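Hydroxylacyl-CoA dehydrogenase (Streptomyces coelicolor, PDB 5BKA) is an NTF2-like (SnoaL-like) protein of Streptomyces polyketide metabolism, probably acting in the biosynthesis of the benzoisochromanequinone antibiotic actinorhodin. Local coordinates at residues 96-101 against 116-121. Numbering follows the deposited sequence.
Sequences TSYCLV and SCLVHD
Tyr98 and Leu118 sit across from each other as a non-hydrogen-bonded antiparallel pair, their side chains running side by side in the same direction. From CB the tyrosine runs outward with CG anti to the carbonyl carbon (chi1 -64°), and its ring passes the leucine with one edge: CD1 lies 3.5 Å from Leu118 CD2, near the ring plane, and CE1 is 3.7 Å from that same methyl. At the tip, OH reaches beyond the hairpin and hydrogen-bonds to Asp26 OD2 of the second subunit, whose Trp79 also meets the Tyr98 ring. Leu100 on this face also packs on that Trp79, and Leu118 on Arg77 of the same subunit, which places this side of the hairpin at the subunit interface.

Strands 93-105 and 112-124 form a long beta hairpin in the curved mixed sheet of the NTF2-like fold, and two hydrogen-bonded pairs join them here. Ser97 N reaches Val119 O at 3.0 Å, while Val119 N returns a straighter bond to Ser97 O, with 163° at the hydrogen. Cys99 and Cys117 repeat the exchange.

On the other face, Val119 CG2 packs against Cys99 CB at 3.6 Å. The two cysteines touch through their CB atoms, 4.1 Å apart, and Phe80 of strand 74-87 lies against Cys99. Ser97 OG is held by Thr83 and by a water, 2.6 Å away, which also donates to Val119 O; that carbonyl therefore accepts from both a backbone N-H and a water.

Back beside Tyr98, another water links the polar ends of Thr96 and His120, 2.8 Å from Thr96 OG1 and in the imidazole plane at ND1, while Thr96 CG2 lies alongside the ring near ND1 and CE1.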
ATOM      1  N   THR B  96       8.467   7.765  -8.920  1.00 30.49           N
ATOM      2  CA  THR B  96       8.375   8.501  -7.664  1.00 30.97           C
ATOM      3  C   THR B  96       7.290   7.865  -6.808  1.00 27.92           C
ATOM      4  O   THR B  96       6.145   7.734  -7.251  1.00 27.94           O
ATOM      5  CB  THR B  96       8.061   9.981  -7.902  1.00 33.38           C
ATOM      6  OG1 THR B  96       9.093  10.571  -8.700  1.00 35.31           O
ATOM      7  CG2 THR B  96       7.972  10.722  -6.573  1.00 29.90           C
ATOM      8  N   SER B  97       7.648   7.475  -5.588  1.00 26.80           N
ATOM      9  CA  SER B  97       6.724   6.813  -4.679  1.00 28.43           C
ATOM     10  C   SER B  97       6.829   7.421  -3.290  1.00 25.06           C
ATOM     11  O   SER B  97       7.880   7.931  -2.893  1.00 25.01           O
ATOM     12  CB  SER B  97       6.995   5.303  -4.595  1.00 25.15           C
ATOM     13  OG  SER B  97       7.034   4.719  -5.883  1.00 26.13           O
ATOM     14  N   TYR B  98       5.721   7.367  -2.559  1.00 23.78           N
ATOM     15  CA  TYR B  98       5.753   7.620  -1.129  1.00 22.99           C
ATOM     16  C   TYR B  98       6.340   6.407  -0.424  1.00 22.48           C
ATOM     17  O   TYR B  98       6.158   5.266  -0.858  1.00 22.44           O
ATOM     18  CB  TYR B  98       4.350   7.892  -0.581  1.00 22.41           C
ATOM     19  CG  TYR B  98       3.664   9.134  -1.109  1.00 23.10           C
ATOM     20  CD1 TYR B  98       4.346  10.068  -1.875  1.00 24.20           C
ATOM     21  CD2 TYR B  98       2.323   9.367  -0.835  1.00 22.91           C
ATOM     22  CE1 TYR B  98       3.710  11.201  -2.353  1.00 25.14           C
ATOM     23  CE2 TYR B  98       1.680  10.490  -1.307  1.00 23.82           C
ATOM     24  CZ  TYR B  98       2.375  11.405  -2.064  1.00 24.95           C
ATOM     25  OH  TYR B  98       1.728  12.524  -2.531  1.00 26.13           O
ATOM     26  N   CYS B  99       7.039   6.654   0.676  1.00 22.32           N
ATOM     27  CA  CYS B  99       7.511   5.566   1.518  1.00 22.03           C
ATOM     28  C   CYS B  99       7.364   5.956   2.979  1.00 21.59           C
ATOM     29  O   CYS B  99       7.646   7.094   3.362  1.00 24.47           O
ATOM     30  CB  CYS B  99       8.974   5.203   1.215  1.00 22.89           C
ATOM     31  SG  CYS B  99       9.718   4.020   2.376  1.00 23.39           S
ATOM     32  N   LEU B 100       6.934   4.996   3.793  1.00 21.13           N
ATOM     33  CA  LEU B 100       6.769   5.184   5.228  1.00 20.88           C
ATOM     34  C   LEU B 100       7.454   4.021   5.927  1.00 21.23           C
ATOM     35  O   LEU B 100       7.117   2.857   5.679  1.00 21.19           O
ATOM     36  CB  LEU B 100       5.289   5.261   5.624  1.00 20.23           C
ATOM     37  CG  LEU B 100       4.979   5.375   7.124  1.00 24.11           C
ATOM     38  CD1 LEU B 100       5.540   6.664   7.715  1.00 20.46           C
ATOM     39  CD2 LEU B 100       3.481   5.278   7.379  1.00 19.64           C
ATOM     40  N   VAL B 101       8.410   4.334   6.789  1.00 21.79           N
ATOM     41  CA  VAL B 101       9.185   3.317   7.485  1.00 22.48           C
ATOM     42  C   VAL B 101       8.490   2.975   8.793  1.00 22.31           C
ATOM     43  O   VAL B 101       8.112   3.866   9.564  1.00 25.69           O
ATOM     44  CB  VAL B 101      10.626   3.795   7.731  1.00 23.54           C
ATOM     45  CG1 VAL B 101      11.427   2.719   8.448  1.00 24.55           C
ATOM     46  CG2 VAL B 101      11.286   4.175   6.414  1.00 23.89           C
ATOM     47  N   SER B 116       8.801   9.575   6.925  1.00 22.99           N
ATOM     48  CA  SER B 116       7.998   9.598   5.710  1.00 22.54           C
ATOM     49  C   SER B 116       8.878  10.130   4.586  1.00 23.45           C
ATOM     50  O   SER B 116       9.531  11.166   4.744  1.00 26.17           O
ATOM     51  CB  SER B 116       6.757  10.474   5.904  1.00 25.38           C
ATOM     52  OG  SER B 116       6.045  10.678   4.694  1.00 22.24           O
ATOM     53  N   CYS B 117       8.914   9.418   3.463  1.00 23.95           N
ATOM     54  CA  CYS B 117       9.919   9.676   2.442  1.00 28.93           C
ATOM     55  C   CYS B 117       9.304   9.744   1.051  1.00 26.14           C
ATOM     56  O   CYS B 117       8.224   9.210   0.789  1.00 24.43           O
ATOM     57  CB  CYS B 117      11.017   8.597   2.440  1.00 32.90           C
ATOM     58  SG  CYS B 117      11.542   8.023   4.065  1.00 39.45           S
ATOM     59  N   LEU B 118      10.032  10.412   0.159  1.00 25.83           N
ATOM     60  CA  LEU B 118       9.819  10.336  -1.279  1.00 26.23           C
ATOM     61  C   LEU B 118      10.944   9.497  -1.870  1.00 26.85           C
ATOM     62  O   LEU B 118      12.116   9.716  -1.550  1.00 27.67           O
ATOM     63  CB  LEU B 118       9.805  11.728  -1.915  1.00 28.12           C
ATOM     64  CG  LEU B 118       8.520  12.556  -1.828  1.00 29.74           C
ATOM     65  CD1 LEU B 118       8.685  13.870  -2.572  1.00 30.43           C
ATOM     66  CD2 LEU B 118       7.343  11.779  -2.381  1.00 27.55           C
ATOM     67  N   VAL B 119      10.590   8.538  -2.718  1.00 26.67           N
ATOM     68  CA  VAL B 119      11.555   7.638  -3.338  1.00 27.58           C
ATOM     69  C   VAL B 119      11.615   7.965  -4.824  1.00 28.60           C
ATOM     70  O   VAL B 119      10.658   7.712  -5.564  1.00 28.43           O
ATOM     71  CB  VAL B 119      11.190   6.166  -3.108  1.00 28.56           C
ATOM     72  CG1 VAL B 119      12.220   5.259  -3.761  1.00 27.56           C
ATOM     73  CG2 VAL B 119      11.087   5.874  -1.620  1.00 25.57           C
ATOM     74  N   HIS B 120      12.741   8.526  -5.260  1.00 30.03           N
ATOM     75  CA  HIS B 120      12.960   8.886  -6.656  1.00 31.54           C
ATOM     76  C   HIS B 120      13.809   7.799  -7.303  1.00 32.32           C
ATOM     77  O   HIS B 120      14.994   7.650  -6.980  1.00 33.05           O
ATOM     78  CB  HIS B 120      13.635  10.250  -6.768  1.00 32.98           C
ATOM     79  CG  HIS B 120      12.872  11.353  -6.107  1.00 37.40           C
ATOM     80  ND1 HIS B 120      11.772  11.948  -6.688  1.00 40.99           N
ATOM     81  CD2 HIS B 120      13.046  11.971  -4.914  1.00 36.91           C
ATOM     82  CE1 HIS B 120      11.301  12.883  -5.883  1.00 38.84           C
ATOM     83  NE2 HIS B 120      12.057  12.919  -4.799  1.00 38.37           N
ATOM     84  N   ASP B 121      13.207   7.049  -8.221  1.00 32.39           N
ATOM     85  CA  ASP B 121      13.859   5.898  -8.822  1.00 33.16           C
ATOM     86  C   ASP B 121      14.054   6.107 -10.316  1.00 34.93           C
ATOM     87  O   ASP B 121      13.251   6.776 -10.975  1.00 35.25           O
ATOM     88  CB  ASP B 121      13.043   4.620  -8.597  1.00 32.01           C
ATOM     89  CG  ASP B 121      13.256   4.022  -7.221  1.00 31.44           C
ATOM     90  OD1 ASP B 121      14.167   4.479  -6.501  1.00 31.09           O
ATOM     91  OD2 ASP B 121      12.512   3.085  -6.863  1.00 30.38           O
TER
HETATM   92  O   HOH W   1      11.760  10.826  -9.376  1.00 43.59           O
HETATM   93  O   HOH W   2       9.413   5.177  -6.884  1.00 23.62           O